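Long-range contacts in putative sortase (PDB 2W1K), which probably catalyses sortase-type transpeptidation, joining pilin subunits covalently during assembly of the pilus fibre of Streptococcus pneumoniae: residues L72-P77 with V120-L125; G112-P117 with T174-P179; I169-T174 with L186-R191. All blocks are in the same frame, centred on the assembly; numbering follows the deposited sequence.

Contact 1 (L72-P77 with V120-L125); sequences LEIMEP and VFFRHL
L72 and I74 both turn onto the looped segment V120-L125 of the sortase domain; E73 and I74 together face I69 in a G1 beta bulge. The looped segment is folded as two overlapping turns, type II' from V120 to R123 and type I from F122 to L125. On the close side of the contact, methyl groups pack against backbone carbonyls and apolar side chains. L72 CD1 meets the backbone at H124 O (3.5 Å) and the branch tip L125 CD2 at 3.9 Å. I74 CD1 comes to F121 O (3.7 Å) and to the edge of the F122 ring, at CD1, 4.3 Å away. L125 CD1 covers one face of that ring, off its centre. No direct hydrogen bond joins the segments. The more hydrated side is at E76, whose chain bends at chi2 (-66°) and sets the carboxylate, near the plane of the F121 ring, against the ring's edge; the two planes are almost perpendicular, and E76 OE1 is 3.3 Å from F121 CE1. A water makes the polar connection here, donating to E76 OE2 (2.8 Å) and accepting from F121 N at 2.9 Å.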
ATOM      1  N   LEU A  72      11.437   9.514   3.701  1.00 33.89           N
ATOM      2  CA  LEU A  72      11.958   8.437   4.563  1.00 31.54           C
ATOM      3  C   LEU A  72      12.880   7.526   3.755  1.00 31.25           C
ATOM      4  O   LEU A  72      13.300   6.481   4.225  1.00 31.48           O
ATOM      5  CB  LEU A  72      10.796   7.563   5.077  1.00 30.48           C
ATOM      6  CG  LEU A  72       9.839   8.122   6.127  1.00 31.62           C
ATOM      7  CD1 LEU A  72       8.735   7.201   6.733  1.00 34.97           C
ATOM      8  CD2 LEU A  72      10.669   8.886   7.240  1.00 30.47           C
ATOM      9  N   GLU A  73      13.154   7.918   2.513  1.00 31.44           N
ATOM     10  CA  GLU A  73      13.812   7.105   1.517  1.00 32.18           C
ATOM     11  C   GLU A  73      13.275   5.691   1.500  1.00 31.90           C
ATOM     12  O   GLU A  73      14.002   4.739   1.467  1.00 31.60           O
ATOM     13  CB  GLU A  73      15.295   7.145   1.709  1.00 33.52           C
ATOM     14  CG  GLU A  73      15.775   8.594   1.538  1.00 40.18           C
ATOM     15  CD  GLU A  73      17.253   8.761   1.751  1.00 48.32           C
ATOM     16  OE1 GLU A  73      17.777   8.002   2.576  1.00 50.57           O
ATOM     17  OE2 GLU A  73      17.879   9.638   1.088  1.00 51.61           O
ATOM     18  N   ILE A  74      11.968   5.589   1.405  1.00 30.78           N
ATOM     19  CA  ILE A  74      11.314   4.307   1.216  1.00 31.36           C
ATOM     20  C   ILE A  74      10.854   4.171  -0.217  1.00 30.95           C
ATOM     21  O   ILE A  74      10.111   5.063  -0.707  1.00 29.72           O
ATOM     22  CB  ILE A  74      10.096   4.254   2.120  1.00 30.50           C
ATOM     23  CG1 ILE A  74      10.563   4.275   3.592  1.00 34.16           C
ATOM     24  CG2 ILE A  74       9.209   2.942   1.829  1.00 33.86           C
ATOM     25  CD1 ILE A  74       9.367   4.366   4.630  1.00 31.44           C
ATOM     26  N   MET A  75      11.274   3.105  -0.893  1.00 30.31           N
ATOM     27  CA  MET A  75      10.800   2.829  -2.237  0.50 30.51           C
ATOM     28  C   MET A  75      10.636   1.297  -2.366  1.00 30.03           C
ATOM     29  O   MET A  75      11.622   0.622  -2.489  1.00 30.26           O
ATOM     30  CB  MET A  75      11.829   3.390  -3.251  0.50 31.00           C
ATOM     31  CG  MET A  75      11.480   3.200  -4.736  0.50 31.95           C
ATOM     32  SD  MET A  75      12.669   3.772  -5.998  0.50 37.11           S
ATOM     33  CE  MET A  75      13.367   5.337  -5.385  0.50 32.90           C
ATOM     34  N   GLU A  76       9.392   0.755  -2.351  1.00 29.35           N
ATOM     35  CA  GLU A  76       9.213  -0.696  -2.224  1.00 29.02           C
ATOM     36  C   GLU A  76       8.093  -1.264  -3.118  1.00 29.47           C
ATOM     37  O   GLU A  76       7.064  -0.616  -3.351  1.00 29.73           O
ATOM     38  CB  GLU A  76       8.811  -0.994  -0.770  1.00 30.05           C
ATOM     39  CG  GLU A  76       9.809  -0.777   0.310  1.00 29.48           C
ATOM     40  CD  GLU A  76      11.019  -1.756   0.200  1.00 34.11           C
ATOM     41  OE1 GLU A  76      10.878  -2.889  -0.340  1.00 35.46           O
ATOM     42  OE2 GLU A  76      12.125  -1.376   0.628  1.00 31.43           O
ATOM     43  N   PRO A  77       8.270  -2.495  -3.594  1.00 29.19           N
ATOM     44  CA  PRO A  77       7.104  -3.167  -4.162  1.00 27.71           C
ATOM     45  C   PRO A  77       5.976  -3.382  -3.198  1.00 27.74           C
ATOM     46  O   PRO A  77       6.155  -3.599  -1.981  1.00 27.24           O
ATOM     47  CB  PRO A  77       7.670  -4.529  -4.590  1.00 27.46           C
ATOM     48  CG  PRO A  77       8.848  -4.693  -3.639  1.00 28.62           C
ATOM     49  CD  PRO A  77       9.445  -3.391  -3.509  1.00 27.74           C
ATOM     50  N   VAL A 120      14.766  -2.128   6.053  1.00 36.99           N
ATOM     51  CA  VAL A 120      14.160  -1.068   6.878  1.00 34.82           C
ATOM     52  C   VAL A 120      12.666  -1.057   6.851  1.00 34.85           C
ATOM     53  O   VAL A 120      12.038  -0.970   7.888  1.00 33.21           O
ATOM     54  CB  VAL A 120      14.725   0.279   6.504  1.00 36.35           C
ATOM     55  CG1 VAL A 120      14.111   1.370   7.365  1.00 33.24           C
ATOM     56  CG2 VAL A 120      16.319   0.251   6.667  1.00 30.61           C
ATOM     57  N   PHE A 121      12.081  -1.185   5.647  1.00 35.12           N
ATOM     58  CA  PHE A 121      10.616  -1.218   5.476  1.00 33.33           C
ATOM     59  C   PHE A 121       9.952  -0.085   6.259  1.00 33.29           C
ATOM     60  O   PHE A 121      10.335   1.129   6.065  1.00 33.62           O
ATOM     61  CB  PHE A 121      10.000  -2.570   5.836  1.00 33.68           C
ATOM     62  CG  PHE A 121      10.334  -3.653   4.894  1.00 32.04           C
ATOM     63  CD1 PHE A 121      10.582  -3.376   3.550  1.00 35.67           C
ATOM     64  CD2 PHE A 121      10.443  -4.970   5.329  1.00 34.44           C
ATOM     65  CE1 PHE A 121      10.920  -4.419   2.548  1.00 31.84           C
ATOM     66  CE2 PHE A 121      10.711  -6.058   4.378  1.00 32.57           C
ATOM     67  CZ  PHE A 121      10.993  -5.768   2.969  1.00 34.49           C
ATOM     68  N   PHE A 122       8.988  -0.410   7.135  1.00 28.76           N
ATOM     69  CA  PHE A 122       8.341   0.711   7.857  1.00 28.65           C
ATOM     70  C   PHE A 122       9.024   1.137   9.224  1.00 29.25           C
ATOM     71  O   PHE A 122       8.371   1.689  10.150  1.00 29.76           O
ATOM     72  CB  PHE A 122       6.839   0.366   7.998  1.00 26.28           C
ATOM     73  CG  PHE A 122       6.021   0.549   6.688  1.00 23.30           C
ATOM     74  CD1 PHE A 122       6.560   1.259   5.596  1.00 29.09           C
ATOM     75  CD2 PHE A 122       4.699   0.074   6.593  1.00 24.05           C
ATOM     76  CE1 PHE A 122       5.791   1.490   4.433  1.00 29.49           C
ATOM     77  CE2 PHE A 122       3.923   0.273   5.488  1.00 24.55           C
ATOM     78  CZ  PHE A 122       4.428   1.005   4.408  1.00 28.56           C
ATOM     79  N   ARG A 123      10.318   0.776   9.417  1.00 30.05           N
ATOM     80  CA  ARG A 123      10.988   1.067  10.733  1.00 29.71           C
ATOM     81  C   ARG A 123      10.619   2.478  11.225  1.00 30.74           C
ATOM     82  O   ARG A 123      10.276   2.715  12.452  1.00 30.95           O
ATOM     83  CB  ARG A 123      12.508   0.962  10.590  1.00 28.37           C
ATOM     84  CG  ARG A 123      13.222   0.862  11.967  1.00 27.84           C
ATOM     85  CD  ARG A 123      14.592   0.259  11.777  1.00 32.53           C
ATOM     86  NE  ARG A 123      14.490  -1.120  11.244  1.00 35.90           N
ATOM     87  CZ  ARG A 123      15.547  -1.842  10.870  1.00 35.38           C
ATOM     88  NH1 ARG A 123      16.785  -1.323  10.971  1.00 41.00           N
ATOM     89  NH2 ARG A 123      15.371  -3.093  10.420  1.00 44.09           N
ATOM     90  N   HIS A 124      10.639   3.417  10.276  1.00 29.20           N
ATOM     91  CA  HIS A 124      10.559   4.873  10.559  1.00 30.36           C
ATOM     92  C   HIS A 124       9.257   5.648  10.271  1.00 31.52           C
ATOM     93  O   HIS A 124       9.252   6.883  10.211  1.00 32.38           O
ATOM     94  CB  HIS A 124      11.669   5.600   9.796  1.00 28.36           C
ATOM     95  CG  HIS A 124      13.047   5.045  10.080  1.00 34.41           C
ATOM     96  ND1 HIS A 124      13.627   5.084  11.351  1.00 33.96           N
ATOM     97  CD2 HIS A 124      13.966   4.470   9.257  1.00 27.79           C
ATOM     98  CE1 HIS A 124      14.831   4.540  11.285  1.00 32.89           C
ATOM     99  NE2 HIS A 124      15.047   4.138  10.040  1.00 35.33           N
ATOM    100  N   LEU A 125       8.150   4.974  10.141  1.00 32.32           N
ATOM    101  CA  LEU A 125       6.895   5.685   9.915  1.00 33.16           C
ATOM    102  C   LEU A 125       6.600   6.713  10.979  1.00 34.07           C
ATOM    103  O   LEU A 125       5.796   7.634  10.771  1.00 34.45           O
ATOM    104  CB  LEU A 125       5.772   4.666   9.948  1.00 33.47           C
ATOM    105  CG  LEU A 125       5.590   3.906   8.636  1.00 31.71           C
ATOM    106  CD1 LEU A 125       4.278   3.134   8.552  1.00 28.33           C
ATOM    107  CD2 LEU A 125       5.730   4.782   7.512  1.00 28.88           C
TER
HETATM  108  O   HOH W   1      13.408  -1.150   3.097  1.00 42.87           O

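Contact 2 (G112-P117 with T174-P179); sequences GHRAEP and TCDPIP
R114 holds CG anti to its backbone N (chi1 -167°) and bends at chi2 (66°), which brings CD beside T174, 3.6 Å from T174 OG1. T174 in turn has OG1 anti to its own N, aimed at the G112 carbonyl, and donates a 2.7 Å hydrogen bond from T174 OG1 to G112 O. Its methyl T174 CG2 packs against R114 CD at 3.7 Å, where the two side chains cross at about a right angle. Beyond CD, the guanidinium meets strand residues edge-on. R114 NH1 bonds C175 O at 2.7 Å, in the plane of both the carbonyl and the guanidinium. The same nitrogen, R114 NH1, forms a salt bridge of 3.0 Å with D176 OD1, nearly straight (N-H...O 164°) and directed to the anti lone pair of that oxygen. The D176 side chain runs alongside R114, its carboxylate nearly coplanar with the guanidinium; a water donates to D176 OD1 at 2.7 Å. I178 crosses the aliphatic stem, with I178 CG1 4.1 Å from R114 CG. The rest of the guanidinium is held by the loop between strands 106-111 and 133-137: R114 NE bonds R123 O and R114 NH2 pairs with D126. T174-C175 ends the TLITC sequence, which matches the TLXTC signature of sortases, whose cysteine serves as the nucleophile in the family. H113 lies nearby, its ND1 5.9 Å from C175 SG, with no bond between them. R114 binds the C175 carbonyl and so probably helps hold that backbone, while H113 is tied by a backbone bond to F122. Two carboxylates, D176 and D126, pair with the guanidinium and probably stabilise its positive charge.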
ATOM      1  N   GLY A 112       3.659  -3.096   6.635  1.00 29.44           N
ATOM      2  CA  GLY A 112       5.053  -3.446   6.486  1.00 28.63           C
ATOM      3  C   GLY A 112       5.734  -3.621   7.806  1.00 30.23           C
ATOM      4  O   GLY A 112       5.316  -2.989   8.827  1.00 30.07           O
ATOM      5  N   HIS A 113       6.814  -4.431   7.795  1.00 29.40           N
ATOM      6  CA  HIS A 113       7.609  -4.661   9.030  1.00 30.03           C
ATOM      7  C   HIS A 113       8.334  -3.494   9.635  1.00 31.25           C
ATOM      8  O   HIS A 113       8.732  -2.536   8.933  1.00 30.87           O
ATOM      9  CB  HIS A 113       8.599  -5.772   8.807  1.00 30.53           C
ATOM     10  CG  HIS A 113       7.977  -7.114   8.842  1.00 27.82           C
ATOM     11  ND1 HIS A 113       7.099  -7.481   9.853  1.00 29.89           N
ATOM     12  CD2 HIS A 113       8.197  -8.217   8.085  1.00 21.90           C
ATOM     13  CE1 HIS A 113       6.790  -8.758   9.697  1.00 31.72           C
ATOM     14  NE2 HIS A 113       7.468  -9.234   8.646  1.00 27.53           N
ATOM     15  N   ARG A 114       8.476  -3.565  10.958  1.00 32.40           N
ATOM     16  CA  ARG A 114       9.095  -2.474  11.738  1.00 32.47           C
ATOM     17  C   ARG A 114      10.613  -2.693  11.903  1.00 33.46           C
ATOM     18  O   ARG A 114      11.415  -1.733  11.859  1.00 35.83           O
ATOM     19  CB  ARG A 114       8.493  -2.413  13.129  1.00 30.92           C
ATOM     20  CG  ARG A 114       8.864  -1.115  13.834  1.00 30.34           C
ATOM     21  CD  ARG A 114       8.199   0.010  13.066  1.00 29.43           C
ATOM     22  NE  ARG A 114       8.451   1.353  13.603  1.00 30.80           N
ATOM     23  CZ  ARG A 114       7.798   1.969  14.611  1.00 35.21           C
ATOM     24  NH1 ARG A 114       6.839   1.366  15.379  1.00 32.59           N
ATOM     25  NH2 ARG A 114       8.190   3.208  14.902  1.00 37.59           N
ATOM     26  N   ALA A 115      10.988  -3.943  12.083  1.00 33.09           N
ATOM     27  CA  ALA A 115      12.368  -4.334  12.382  1.00 36.38           C
ATOM     28  C   ALA A 115      12.678  -5.763  11.857  1.00 37.38           C
ATOM     29  O   ALA A 115      13.218  -6.583  12.570  1.00 39.42           O
ATOM     30  CB  ALA A 115      12.568  -4.283  13.872  1.00 36.60           C
ATOM     31  N   GLU A 116      12.210  -6.070  10.671  1.00 36.84           N
ATOM     32  CA  GLU A 116      12.608  -7.209   9.864  1.00 38.39           C
ATOM     33  C   GLU A 116      14.141  -7.322   9.714  1.00 38.61           C
ATOM     34  O   GLU A 116      14.784  -6.343   9.405  1.00 38.09           O
ATOM     35  CB  GLU A 116      11.944  -7.021   8.442  1.00 39.64           C
ATOM     36  CG  GLU A 116      12.518  -7.861   7.337  1.00 38.27           C
ATOM     37  CD  GLU A 116      12.079  -9.300   7.517  1.00 45.23           C
ATOM     38  OE1 GLU A 116      11.274  -9.573   8.471  1.00 48.77           O
ATOM     39  OE2 GLU A 116      12.529 -10.146   6.714  1.00 45.61           O
ATOM     40  N   PRO A 117      14.706  -8.544   9.904  1.00 39.31           N
ATOM     41  CA  PRO A 117      16.117  -8.671  10.004  1.00 41.37           C
ATOM     42  C   PRO A 117      16.853  -8.063   8.825  1.00 42.94           C
ATOM     43  O   PRO A 117      17.997  -7.692   8.973  1.00 44.68           O
ATOM     44  CB  PRO A 117      16.340 -10.201  10.087  1.00 39.48           C
ATOM     45  CG  PRO A 117      15.203 -10.648  10.812  1.00 39.73           C
ATOM     46  CD  PRO A 117      14.068  -9.859  10.161  1.00 40.33           C
ATOM     47  N   THR A 174       2.074  -0.774  10.844  1.00 30.72           N
ATOM     48  CA  THR A 174       3.272  -1.489  11.258  1.00 31.21           C
ATOM     49  C   THR A 174       3.189  -1.731  12.717  1.00 32.75           C
ATOM     50  O   THR A 174       2.230  -1.269  13.335  1.00 33.41           O
ATOM     51  CB  THR A 174       4.575  -0.714  10.913  1.00 31.20           C
ATOM     52  OG1 THR A 174       5.684  -1.571  11.095  1.00 31.09           O
ATOM     53  CG2 THR A 174       4.800   0.581  11.765  1.00 26.46           C
ATOM     54  N   CYS A 175       4.178  -2.484  13.276  1.00 32.80           N
ATOM     55  CA  CYS A 175       4.133  -2.844  14.697  1.00 33.41           C
ATOM     56  C   CYS A 175       4.722  -1.746  15.601  1.00 31.90           C
ATOM     57  O   CYS A 175       5.623  -1.003  15.213  1.00 32.19           O
ATOM     58  CB  CYS A 175       4.764  -4.233  14.923  1.00 34.66           C
ATOM     59  SG  CYS A 175       3.683  -5.505  14.249  1.00 38.36           S
ATOM     60  N   ASP A 176       4.200  -1.612  16.802  1.00 31.71           N
ATOM     61  CA  ASP A 176       4.704  -0.577  17.695  1.00 31.26           C
ATOM     62  C   ASP A 176       4.417  -1.042  19.157  1.00 32.40           C
ATOM     63  O   ASP A 176       3.409  -1.691  19.433  1.00 31.18           O
ATOM     64  CB  ASP A 176       3.993   0.731  17.319  1.00 32.20           C
ATOM     65  CG  ASP A 176       4.446   1.940  18.129  1.00 36.45           C
ATOM     66  OD1 ASP A 176       5.569   2.463  17.900  1.00 34.90           O
ATOM     67  OD2 ASP A 176       3.658   2.382  19.022  1.00 45.21           O
ATOM     68  N   PRO A 177       5.298  -0.683  20.123  1.00 32.58           N
ATOM     69  CA  PRO A 177       6.564   0.010  19.954  1.00 32.84           C
ATOM     70  C   PRO A 177       7.688  -1.054  19.890  1.00 33.92           C
ATOM     71  O   PRO A 177       7.420  -2.249  20.062  1.00 32.17           O
ATOM     72  CB  PRO A 177       6.630   0.872  21.194  1.00 31.91           C
ATOM     73  CG  PRO A 177       6.023  -0.050  22.236  1.00 33.18           C
ATOM     74  CD  PRO A 177       4.897  -0.776  21.531  1.00 30.88           C
ATOM     75  N   ILE A 178       8.895  -0.647  19.522  1.00 34.11           N
ATOM     76  CA  ILE A 178      10.036  -1.548  19.506  1.00 33.95           C
ATOM     77  C   ILE A 178      10.416  -1.704  20.973  1.00 34.29           C
ATOM     78  O   ILE A 178      10.472  -0.646  21.677  1.00 34.28           O
ATOM     79  CB  ILE A 178      11.195  -0.780  18.805  1.00 35.64           C
ATOM     80  CG1 ILE A 178      10.753  -0.412  17.367  1.00 38.17           C
ATOM     81  CG2 ILE A 178      12.464  -1.521  18.811  1.00 33.67           C
ATOM     82  CD1 ILE A 178      11.787   0.321  16.561  1.00 42.01           C
ATOM     83  N   PRO A 179      10.690  -2.967  21.477  1.00 33.45           N
ATOM     84  CA  PRO A 179      10.614  -4.277  20.790  1.00 32.72           C
ATOM     85  C   PRO A 179       9.348  -5.096  21.099  1.00 33.64           C
ATOM     86  O   PRO A 179       9.260  -6.281  20.731  1.00 32.21           O
ATOM     87  CB  PRO A 179      11.763  -5.050  21.410  1.00 32.58           C
ATOM     88  CG  PRO A 179      11.537  -4.713  22.987  1.00 31.95           C
ATOM     89  CD  PRO A 179      11.177  -3.138  22.890  1.00 32.97           C
TER
HETATM   90  O   HOH W   2       6.867   4.767  17.593  1.00 61.57           O

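Contact 3 (I169-T174 with L186-R191); sequences IMTLIT and LVNFER
T171 and N188 lie side by side, pointing the same way from a non-hydrogen-bonded pair of the antiparallel hairpin of strands 168-176 and 183-196. T171 keeps OG1 beside its own N (chi1 -63°), and T171 OG1 donates to N188 OD1 over 2.7 Å. R107 bonds both of these oxygens, while N188 ND2 is taken by D149 and E151, so the buried polar pair is well satisfied. Next to it on the same face, I173 and L186 run alongside each other and touch through I173 CD1 and L186 CD1 (3.7 Å). On the opposite face L172 crosses F189 obliquely, its methyl L172 CD2 3.5 Å from F189 CE1. The edge of the F189 ring turns to the backbone, with F189 CD1 3.6 Å from M170 O. Paired backbone bonds fix this register at M170-F189 and at L172-V187, where L172 N to V187 O is 2.8 Å. Around the hairpin, strand 106-111 bonds the outer edge of 168-176 and strand 141-153 flanks 183-196; L134 of strand 133-137 covers the face of M170, L172 and F189.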
ATOM      1  N   ILE A 169      -8.327   7.309   1.201  1.00 29.31           N
ATOM      2  CA  ILE A 169      -7.246   7.204   2.160  1.00 28.89           C
ATOM      3  C   ILE A 169      -6.370   6.024   1.868  1.00 29.94           C
ATOM      4  O   ILE A 169      -6.858   5.011   1.378  1.00 29.53           O
ATOM      5  CB  ILE A 169      -7.839   7.005   3.569  1.00 28.64           C
ATOM      6  CG1 ILE A 169      -8.839   8.143   3.900  1.00 29.15           C
ATOM      7  CG2 ILE A 169      -6.732   6.906   4.631  1.00 26.83           C
ATOM      8  CD1 ILE A 169      -8.235   9.600   4.158  1.00 26.71           C
ATOM      9  N   MET A 170      -5.080   6.175   2.116  1.00 28.56           N
ATOM     10  CA  MET A 170      -4.195   5.035   2.176  1.00 30.31           C
ATOM     11  C   MET A 170      -3.652   4.990   3.602  1.00 30.12           C
ATOM     12  O   MET A 170      -3.142   6.060   4.086  1.00 30.25           O
ATOM     13  CB  MET A 170      -2.996   5.184   1.230  1.00 30.06           C
ATOM     14  CG  MET A 170      -2.059   3.950   1.264  1.00 30.33           C
ATOM     15  SD  MET A 170      -0.842   4.039  -0.046  1.00 32.42           S
ATOM     16  CE  MET A 170      -1.802   3.251  -1.358  1.00 27.26           C
ATOM     17  N   THR A 171      -3.836   3.854   4.286  1.00 27.10           N
ATOM     18  CA  THR A 171      -3.377   3.772   5.698  1.00 27.53           C
ATOM     19  C   THR A 171      -2.200   2.803   5.749  1.00 28.23           C
ATOM     20  O   THR A 171      -2.264   1.686   5.170  1.00 27.18           O
ATOM     21  CB  THR A 171      -4.475   3.306   6.674  1.00 30.02           C
ATOM     22  OG1 THR A 171      -5.553   4.272   6.667  1.00 29.11           O
ATOM     23  CG2 THR A 171      -3.931   3.057   8.155  1.00 25.35           C
ATOM     24  N   LEU A 172      -1.068   3.277   6.306  1.00 28.62           N
ATOM     25  CA  LEU A 172       0.138   2.443   6.523  1.00 29.98           C
ATOM     26  C   LEU A 172       0.061   1.807   7.931  1.00 31.64           C
ATOM     27  O   LEU A 172      -0.204   2.501   8.925  1.00 31.36           O
ATOM     28  CB  LEU A 172       1.390   3.292   6.402  1.00 28.70           C
ATOM     29  CG  LEU A 172       1.905   3.527   4.976  1.00 32.82           C
ATOM     30  CD1 LEU A 172       1.033   3.335   3.732  1.00 28.87           C
ATOM     31  CD2 LEU A 172       2.980   4.549   4.751  1.00 32.65           C
ATOM     32  N   ILE A 173       0.313   0.492   8.028  1.00 32.08           N
ATOM     33  CA  ILE A 173       0.270  -0.137   9.352  1.00 31.03           C
ATOM     34  C   ILE A 173       1.571  -0.891   9.612  1.00 29.49           C
ATOM     35  O   ILE A 173       2.073  -1.588   8.740  1.00 26.08           O
ATOM     36  CB  ILE A 173      -0.927  -1.156   9.488  1.00 31.96           C
ATOM     37  CG1 ILE A 173      -0.966  -1.685  10.948  1.00 29.10           C
ATOM     38  CG2 ILE A 173      -0.811  -2.280   8.395  1.00 31.43           C
ATOM     39  CD1 ILE A 173      -2.287  -2.451  11.309  1.00 27.63           C
ATOM     40  N   THR A 174       2.074  -0.774  10.844  1.00 30.72           N
ATOM     41  CA  THR A 174       3.272  -1.489  11.258  1.00 31.21           C
ATOM     42  C   THR A 174       3.189  -1.731  12.717  1.00 32.75           C
ATOM     43  O   THR A 174       2.230  -1.269  13.335  1.00 33.41           O
ATOM     44  CB  THR A 174       4.575  -0.714  10.913  1.00 31.20           C
ATOM     45  OG1 THR A 174       5.684  -1.571  11.095  1.00 31.09           O
ATOM     46  CG2 THR A 174       4.800   0.581  11.765  1.00 26.46           C
ATOM     47  N   LEU A 186      -0.792   3.258  13.014  1.00 33.70           N
ATOM     48  CA  LEU A 186      -1.438   3.604  11.737  1.00 33.16           C
ATOM     49  C   LEU A 186      -1.072   5.009  11.334  1.00 31.64           C
ATOM     50  O   LEU A 186      -1.320   5.915  12.070  1.00 32.35           O
ATOM     51  CB  LEU A 186      -2.954   3.589  11.891  1.00 31.17           C
ATOM     52  CG  LEU A 186      -3.799   2.318  11.775  1.00 35.22           C
ATOM     53  CD1 LEU A 186      -3.168   1.021  12.247  1.00 34.64           C
ATOM     54  CD2 LEU A 186      -5.264   2.478  12.274  1.00 25.80           C
ATOM     55  N   VAL A 187      -0.611   5.192  10.104  1.00 31.18           N
ATOM     56  CA  VAL A 187      -0.376   6.489   9.552  1.00 28.97           C
ATOM     57  C   VAL A 187      -1.315   6.653   8.314  1.00 30.47           C
ATOM     58  O   VAL A 187      -1.230   5.894   7.346  1.00 29.57           O
ATOM     59  CB  VAL A 187       1.150   6.612   9.123  1.00 29.02           C
ATOM     60  CG1 VAL A 187       1.426   8.019   8.693  1.00 24.09           C
ATOM     61  CG2 VAL A 187       2.145   6.210  10.306  1.00 29.60           C
ATOM     62  N   ASN A 188      -2.252   7.610   8.378  1.00 31.37           N
ATOM     63  CA  ASN A 188      -3.245   7.884   7.334  1.00 31.12           C
ATOM     64  C   ASN A 188      -2.781   8.938   6.373  1.00 31.14           C
ATOM     65  O   ASN A 188      -2.203   9.980   6.786  1.00 30.88           O
ATOM     66  CB  ASN A 188      -4.607   8.222   7.953  1.00 30.29           C
ATOM     67  CG  ASN A 188      -4.998   7.160   8.991  1.00 30.93           C
ATOM     68  OD1 ASN A 188      -4.991   5.987   8.673  1.00 29.50           O
ATOM     69  ND2 ASN A 188      -5.160   7.557  10.256  1.00 30.32           N
ATOM     70  N   PHE A 189      -3.033   8.676   5.097  1.00 29.39           N
ATOM     71  CA  PHE A 189      -2.659   9.607   4.066  1.00 29.57           C
ATOM     72  C   PHE A 189      -3.898   9.909   3.207  1.00 29.83           C
ATOM     73  O   PHE A 189      -4.638   8.979   2.910  1.00 30.10           O
ATOM     74  CB  PHE A 189      -1.664   8.906   3.128  1.00 28.80           C
ATOM     75  CG  PHE A 189      -0.272   8.764   3.695  1.00 34.42           C
ATOM     76  CD1 PHE A 189       0.033   7.734   4.620  1.00 32.90           C
ATOM     77  CD2 PHE A 189       0.751   9.639   3.289  1.00 29.42           C
ATOM     78  CE1 PHE A 189       1.359   7.601   5.143  1.00 32.57           C
ATOM     79  CE2 PHE A 189       2.067   9.488   3.788  1.00 29.28           C
ATOM     80  CZ  PHE A 189       2.351   8.461   4.707  1.00 32.28           C
ATOM     81  N   GLU A 190      -4.107  11.168   2.766  1.00 29.68           N
ATOM     82  CA  GLU A 190      -5.255  11.470   1.917  1.00 29.57           C
ATOM     83  C   GLU A 190      -4.734  11.662   0.472  1.00 29.33           C
ATOM     84  O   GLU A 190      -3.645  12.214   0.237  1.00 29.28           O
ATOM     85  CB  GLU A 190      -6.036  12.744   2.379  1.00 29.19           C
ATOM     86  CG  GLU A 190      -7.384  12.832   1.639  1.00 33.13           C
ATOM     87  CD  GLU A 190      -8.345  13.983   2.142  1.00 41.09           C
ATOM     88  OE1 GLU A 190      -7.873  14.777   2.947  1.00 43.65           O
ATOM     89  OE2 GLU A 190      -9.539  14.061   1.715  1.00 39.08           O
ATOM     90  N   ARG A 191      -5.523  11.202  -0.480  1.00 28.65           N
ATOM     91  CA  ARG A 191      -5.168  11.285  -1.843  1.00 28.32           C
ATOM     92  C   ARG A 191      -5.244  12.687  -2.303  1.00 29.25           C
ATOM     93  O   ARG A 191      -6.262  13.378  -2.047  1.00 27.49           O
ATOM     94  CB  ARG A 191      -6.125  10.484  -2.684  1.00 27.57           C
ATOM     95  CG  ARG A 191      -5.769  10.626  -4.198  1.00 26.22           C
ATOM     96  CD  ARG A 191      -6.772   9.646  -5.036  1.00 21.59           C
ATOM     97  NE  ARG A 191      -6.520   8.222  -4.763  1.00 26.96           N
ATOM     98  CZ  ARG A 191      -6.511   7.269  -5.720  1.00 31.42           C
ATOM     99  NH1 ARG A 191      -6.873   7.550  -7.016  1.00 22.85           N
ATOM    100  NH2 ARG A 191      -6.164   6.049  -5.419  1.00 26.98           N
TER

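Contacts 1 and 2 have centres about 11 Å apart, contacts 1 and 3 about 13 Å, and contacts 2 and 3 about 16 Å. Along the chain contact 1 alternates with contact 2, and contact 2 with contact 3; contact 1 closes before contact 3 opens. All reach one mixed sheet. Contacts 2 and 3 share T174 on strand 168-176, most of which pairs in contact 3 while its C-terminal end enters contact 2. The loop after strand 106-111 serves contacts 1 and 2, joined by a probable hydrogen bond from F122 N to H113 O, and L125 packs on L172. The signature cysteine, probably the nucleophile, lies near a strand end beside the loop carrying H113 and R114.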